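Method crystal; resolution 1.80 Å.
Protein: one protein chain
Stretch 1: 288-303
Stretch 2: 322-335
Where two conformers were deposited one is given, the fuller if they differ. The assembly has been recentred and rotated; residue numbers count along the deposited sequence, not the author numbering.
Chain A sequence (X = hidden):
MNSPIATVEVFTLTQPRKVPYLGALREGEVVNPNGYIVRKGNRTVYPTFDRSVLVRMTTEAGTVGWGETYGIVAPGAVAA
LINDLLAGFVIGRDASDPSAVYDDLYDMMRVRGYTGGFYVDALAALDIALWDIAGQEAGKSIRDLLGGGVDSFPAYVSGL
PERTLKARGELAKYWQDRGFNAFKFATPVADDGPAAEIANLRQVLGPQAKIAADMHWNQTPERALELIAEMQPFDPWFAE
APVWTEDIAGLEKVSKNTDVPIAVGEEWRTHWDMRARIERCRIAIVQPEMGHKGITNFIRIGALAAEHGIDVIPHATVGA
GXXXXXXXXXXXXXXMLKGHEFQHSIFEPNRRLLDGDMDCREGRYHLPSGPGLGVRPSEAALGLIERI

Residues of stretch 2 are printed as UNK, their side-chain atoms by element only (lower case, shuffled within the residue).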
# COMPACT_ATOMS: atom_id res chain seq x y z
N PRO A 288 13.69 -3.92 -9.60
CA PRO A 288 12.44 -4.51 -9.17
C PRO A 288 12.65 -5.79 -8.35
O PRO A 288 13.60 -6.54 -8.58
CB PRO A 288 11.73 -4.84 -10.49
CG PRO A 288 12.82 -4.94 -11.52
CD PRO A 288 13.81 -3.91 -11.08
N GLU A 289 11.77 -5.99 -7.38
CA GLU A 289 11.70 -7.20 -6.61
C GLU A 289 10.47 -8.02 -6.98
O GLU A 289 9.32 -7.63 -6.68
CB GLU A 289 11.74 -6.87 -5.11
CG GLU A 289 11.49 -8.09 -4.16
CD GLU A 289 12.30 -9.33 -4.54
OE1 GLU A 289 13.55 -9.27 -4.49
OE2 GLU A 289 11.69 -10.38 -4.89
N MET A 290 10.71 -9.16 -7.62
CA MET A 290 9.63 -9.97 -8.17
C MET A 290 8.63 -10.42 -7.08
O MET A 290 7.43 -10.51 -7.35
CB MET A 290 10.22 -11.22 -8.84
CG MET A 290 9.19 -12.22 -9.32
SD MET A 290 7.99 -11.57 -10.52
CE MET A 290 9.01 -11.36 -11.97
N GLY A 291 9.12 -10.69 -5.87
CA GLY A 291 8.24 -11.15 -4.79
C GLY A 291 7.19 -10.13 -4.35
O GLY A 291 6.14 -10.50 -3.82
N HIS A 292 7.48 -8.85 -4.59
CA HIS A 292 6.55 -7.75 -4.33
C HIS A 292 5.64 -7.47 -5.54
O HIS A 292 4.59 -6.84 -5.38
CB HIS A 292 7.29 -6.42 -4.00
CG HIS A 292 7.82 -6.33 -2.61
ND1 HIS A 292 7.11 -6.78 -1.50
CD2 HIS A 292 8.98 -5.82 -2.13
CE1 HIS A 292 7.82 -6.55 -0.41
NE2 HIS A 292 8.96 -5.97 -0.77
N LYS A 293 6.03 -7.94 -6.73
CA LYS A 293 5.52 -7.37 -8.00
C LYS A 293 4.74 -8.34 -8.86
O LYS A 293 3.65 -8.00 -9.33
CB LYS A 293 6.64 -6.69 -8.82
CG LYS A 293 7.28 -5.52 -8.11
CD LYS A 293 8.35 -4.87 -8.98
CE LYS A 293 8.93 -3.64 -8.32
NZ LYS A 293 9.67 -3.95 -7.04
N GLY A 294 5.28 -9.53 -9.09
CA GLY A 294 4.66 -10.52 -9.98
C GLY A 294 5.16 -10.24 -11.40
O GLY A 294 5.73 -9.18 -11.66
N ILE A 295 4.96 -11.21 -12.29
CA ILE A 295 5.53 -11.16 -13.64
C ILE A 295 4.91 -10.04 -14.48
O ILE A 295 5.63 -9.28 -15.13
CB ILE A 295 5.40 -12.53 -14.34
CG1 ILE A 295 6.39 -13.53 -13.71
CG2 ILE A 295 5.66 -12.41 -15.90
CD1 ILE A 295 6.02 -14.97 -13.93
N THR A 296 3.59 -9.94 -14.47
CA THR A 296 2.91 -8.84 -15.21
C THR A 296 3.49 -7.45 -14.88
O THR A 296 3.84 -6.70 -15.79
CB THR A 296 1.40 -8.88 -14.96
OG1 THR A 296 0.88 -10.13 -15.40
CG2 THR A 296 0.67 -7.70 -15.66
N ASN A 297 3.63 -7.13 -13.59
CA ASN A 297 4.24 -5.86 -13.16
C ASN A 297 5.68 -5.68 -13.53
O ASN A 297 6.11 -4.59 -13.91
CB ASN A 297 4.07 -5.65 -11.64
CG ASN A 297 2.69 -5.11 -11.28
OD1 ASN A 297 2.16 -4.24 -11.97
ND2 ASN A 297 2.11 -5.61 -10.18
N PHE A 298 6.45 -6.76 -13.40
CA PHE A 298 7.88 -6.75 -13.66
C PHE A 298 8.09 -6.45 -15.16
O PHE A 298 8.91 -5.59 -15.49
CB PHE A 298 8.40 -8.13 -13.30
CG PHE A 298 9.84 -8.20 -12.93
CD1 PHE A 298 10.24 -8.22 -11.58
CD2 PHE A 298 10.81 -8.39 -13.93
CE1 PHE A 298 11.58 -8.38 -11.24
CE2 PHE A 298 12.16 -8.54 -13.60
CZ PHE A 298 12.54 -8.54 -12.26
N ILE A 299 7.32 -7.11 -16.03
CA ILE A 299 7.41 -6.94 -17.49
C ILE A 299 7.09 -5.48 -17.90
O ILE A 299 7.76 -4.89 -18.74
CB ILE A 299 6.47 -7.98 -18.21
CG1 ILE A 299 7.10 -9.39 -18.22
CG2 ILE A 299 6.11 -7.57 -19.63
CD1 ILE A 299 8.59 -9.42 -18.57
N ARG A 300 6.06 -4.91 -17.29
CA ARG A 300 5.71 -3.50 -17.55
C ARG A 300 6.74 -2.49 -17.04
O ARG A 300 7.01 -1.50 -17.72
CB ARG A 300 4.32 -3.17 -16.99
CG ARG A 300 3.23 -4.04 -17.59
CD ARG A 300 1.89 -3.89 -16.86
NE ARG A 300 0.83 -4.60 -17.58
CZ ARG A 300 -0.41 -4.80 -17.14
NH1 ARG A 300 -0.76 -4.36 -15.93
NH2 ARG A 300 -1.29 -5.47 -17.89
N ILE A 301 7.34 -2.75 -15.87
CA ILE A 301 8.45 -1.94 -15.39
C ILE A 301 9.67 -2.03 -16.36
O ILE A 301 10.32 -1.01 -16.67
CB ILE A 301 8.82 -2.31 -13.93
CG1 ILE A 301 7.77 -1.73 -12.97
CG2 ILE A 301 10.21 -1.84 -13.58
CD1 ILE A 301 7.74 -2.40 -11.59
N GLY A 302 9.95 -3.24 -16.81
CA GLY A 302 11.01 -3.48 -17.80
C GLY A 302 10.79 -2.71 -19.11
O GLY A 302 11.72 -2.08 -19.62
N ALA A 303 9.56 -2.75 -19.62
CA ALA A 303 9.17 -2.00 -20.84
C ALA A 303 9.28 -0.48 -20.68
O ALA A 303 9.74 0.23 -21.58
CB ALA A 303 7.75 -2.39 -21.25
N UNK A 322 10.88 -19.68 -5.49
CA UNK A 322 9.77 -19.63 -6.47
C UNK A 322 9.66 -18.24 -7.14
O UNK A 322 9.69 -18.12 -8.38
c UNK A 322 8.42 -21.52 -5.27
c UNK A 322 8.73 -22.60 -6.28
c UNK A 322 8.40 -20.07 -5.82
c UNK A 322 7.18 -19.79 -6.74
N UNK A 323 9.53 -17.18 -6.33
CA UNK A 323 9.62 -15.85 -6.91
C UNK A 323 10.97 -15.46 -7.51
O UNK A 323 11.02 -14.67 -8.43
c UNK A 323 9.49 -14.33 -2.30
c UNK A 323 11.48 -13.52 -3.41
c UNK A 323 8.93 -14.63 -3.56
c UNK A 323 9.63 -14.43 -4.74
c UNK A 323 10.76 -13.77 -2.23
c UNK A 323 10.90 -13.85 -4.67
c UNK A 323 8.96 -14.73 -6.08
N UNK A 324 12.05 -16.06 -7.01
CA UNK A 324 13.34 -15.82 -7.67
C UNK A 324 13.34 -16.42 -9.09
O UNK A 324 13.77 -15.76 -10.03
c UNK A 324 16.19 -14.72 -7.73
c UNK A 324 16.94 -16.87 -6.66
c UNK A 324 15.87 -16.19 -7.52
c UNK A 324 14.50 -16.39 -6.86
N UNK A 325 12.84 -17.64 -9.24
CA UNK A 325 12.75 -18.26 -10.55
C UNK A 325 11.89 -17.43 -11.49
O UNK A 325 12.27 -17.20 -12.64
c UNK A 325 12.22 -19.65 -10.45
N UNK A 326 10.75 -16.94 -10.98
CA UNK A 326 9.93 -15.95 -11.70
C UNK A 326 10.72 -14.71 -12.12
O UNK A 326 10.61 -14.28 -13.28
c UNK A 326 8.69 -15.58 -10.88
N UNK A 327 11.53 -14.15 -11.20
CA UNK A 327 12.37 -13.00 -11.51
C UNK A 327 13.31 -13.32 -12.68
O UNK A 327 13.45 -12.50 -13.59
c UNK A 327 13.20 -12.54 -10.29
o UNK A 327 13.83 -11.28 -10.58
N UNK A 328 13.96 -14.48 -12.64
CA UNK A 328 14.89 -14.87 -13.71
C UNK A 328 14.15 -14.98 -15.06
O UNK A 328 14.62 -14.41 -16.05
c UNK A 328 16.40 -16.28 -12.07
c UNK A 328 15.62 -16.18 -13.38
c UNK A 328 17.22 -17.55 -12.08
c UNK A 328 17.29 -15.05 -11.83
N UNK A 329 13.02 -15.69 -15.08
CA UNK A 329 12.18 -15.83 -16.29
C UNK A 329 11.84 -14.48 -16.91
O UNK A 329 12.09 -14.24 -18.10
c UNK A 329 11.38 -18.99 -16.72
c UNK A 329 10.88 -16.57 -15.99
n UNK A 329 11.60 -20.26 -16.39
o UNK A 329 11.47 -18.57 -17.87
c UNK A 329 11.00 -18.04 -15.56
N UNK A 330 11.26 -13.59 -16.10
CA UNK A 330 10.87 -12.27 -16.59
C UNK A 330 12.08 -11.42 -16.97
O UNK A 330 12.08 -10.79 -18.01
c UNK A 330 10.03 -11.55 -15.56
N UNK A 331 13.12 -11.43 -16.11
CA UNK A 331 14.34 -10.64 -16.37
C UNK A 331 14.98 -10.98 -17.72
O UNK A 331 15.52 -10.09 -18.40
o UNK A 331 14.96 -10.39 -14.03
c UNK A 331 15.39 -10.89 -15.28
N UNK A 332 14.91 -12.25 -18.08
CA UNK A 332 15.58 -12.76 -19.29
C UNK A 332 15.06 -12.18 -20.60
O UNK A 332 15.75 -12.20 -21.60
c UNK A 332 15.51 -14.28 -19.33
o UNK A 332 14.22 -14.70 -19.75
N UNK A 333 13.83 -11.64 -20.57
CA UNK A 333 13.14 -11.09 -21.74
C UNK A 333 13.40 -9.60 -21.93
O UNK A 333 12.93 -9.02 -22.91
c UNK A 333 11.59 -11.27 -21.60
c UNK A 333 11.24 -12.71 -21.25
o UNK A 333 11.09 -10.36 -20.60
N UNK A 334 14.13 -8.99 -21.00
CA UNK A 334 14.23 -7.53 -20.91
C UNK A 334 15.47 -7.00 -21.59
O UNK A 334 16.59 -7.36 -21.24
c UNK A 334 14.18 -7.06 -19.45
c UNK A 334 13.05 -6.93 -17.14
c UNK A 334 11.66 -7.04 -19.24
c UNK A 334 12.96 -7.48 -18.59
N UNK A 335 15.25 -6.13 -22.58
CA UNK A 335 16.34 -5.50 -23.34
C UNK A 335 17.30 -4.66 -22.49
O UNK A 335 18.49 -4.58 -22.78
o UNK A 335 15.03 -3.56 -23.96
c UNK A 335 15.76 -4.67 -24.48
O HOH W 1 13.33 -9.93 -8.24

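Position 322 carries four carbons, forked at the first, with one arm two carbons long; it lies out of reach of stretch 1 and is I322. At 323 one carbon leads into a ring of six carbons. G291 CA sits over one face of that ring, 3.8 Å from its centroid, a CH-pi contact. This is F323; a CB on G291 would lie a tight 3.1 Å from F323 CD2. F323 CE1 also lies 3.5 Å from E289 OE2, the atom that caps the following turn by accepting from G291 N.

Position 324 has four carbons forked at the second, and its CA-to-CB bond points away: L324. A single carbon at 325, also pointing away, gives A325. The lone carbon at 326 points toward stretch 1, its CB 3.7 Å from M290 CG and 4.1 Å from I295 CD1, and is A326. At 327 one carbon bears one oxygen, which lies 3.5 Å from F298 CZ; unbranched and so short, it is S327. Water 1 links S327 OG, at 2.7 Å, to M290 N, at 2.8 Å, where the water accepts.

Position 328 repeats four carbons forked at the second; its CA-to-CB bond points away, as L328. At 329 three carbons end in one oxygen and one nitrogen, an amide whose end leads away: Q329. The single carbon at 330, its CB 3.6 Å from F298 CD2, 3.7 Å from M290 CE and 4.0 Å from I299 CD1, is A330.

One carbon and one oxygen at 331, the oxygen 3.4 Å from F298 CE2, give S331, whose OG donates to S327 O at 2.6 Å. The same atoms at 332, out of reach, are S332. At 333 the first carbon carries a carbon and an oxygen, the oxygen 3.4 Å from I299 CD1, hence T333; its OG1 donates to A330 O at 2.8 Å. At 334 four carbons fork at the second, and one terminal carbon packs against I299 and G302: L334. Its CD2 is 3.9 Å from both I299 CD1 and G302 CA. A CB on G302 would clash with that methyl. Position 335, one carbon and one oxygen, is S335, exposed and without a contact to stretch 1.

No hydrogen bond joins the stretches directly. M290 fits as a knob among F323, A326, S327 and A330, while the CB atoms of A326 and A330 point toward stretch 1, where the helix axes approach to 9.8 Å at 36°. In the type I turn from S331 to L334, L334 packs against F298, I299 and G302.

Stretch 2 322-335: IFLAASLQASSTLS
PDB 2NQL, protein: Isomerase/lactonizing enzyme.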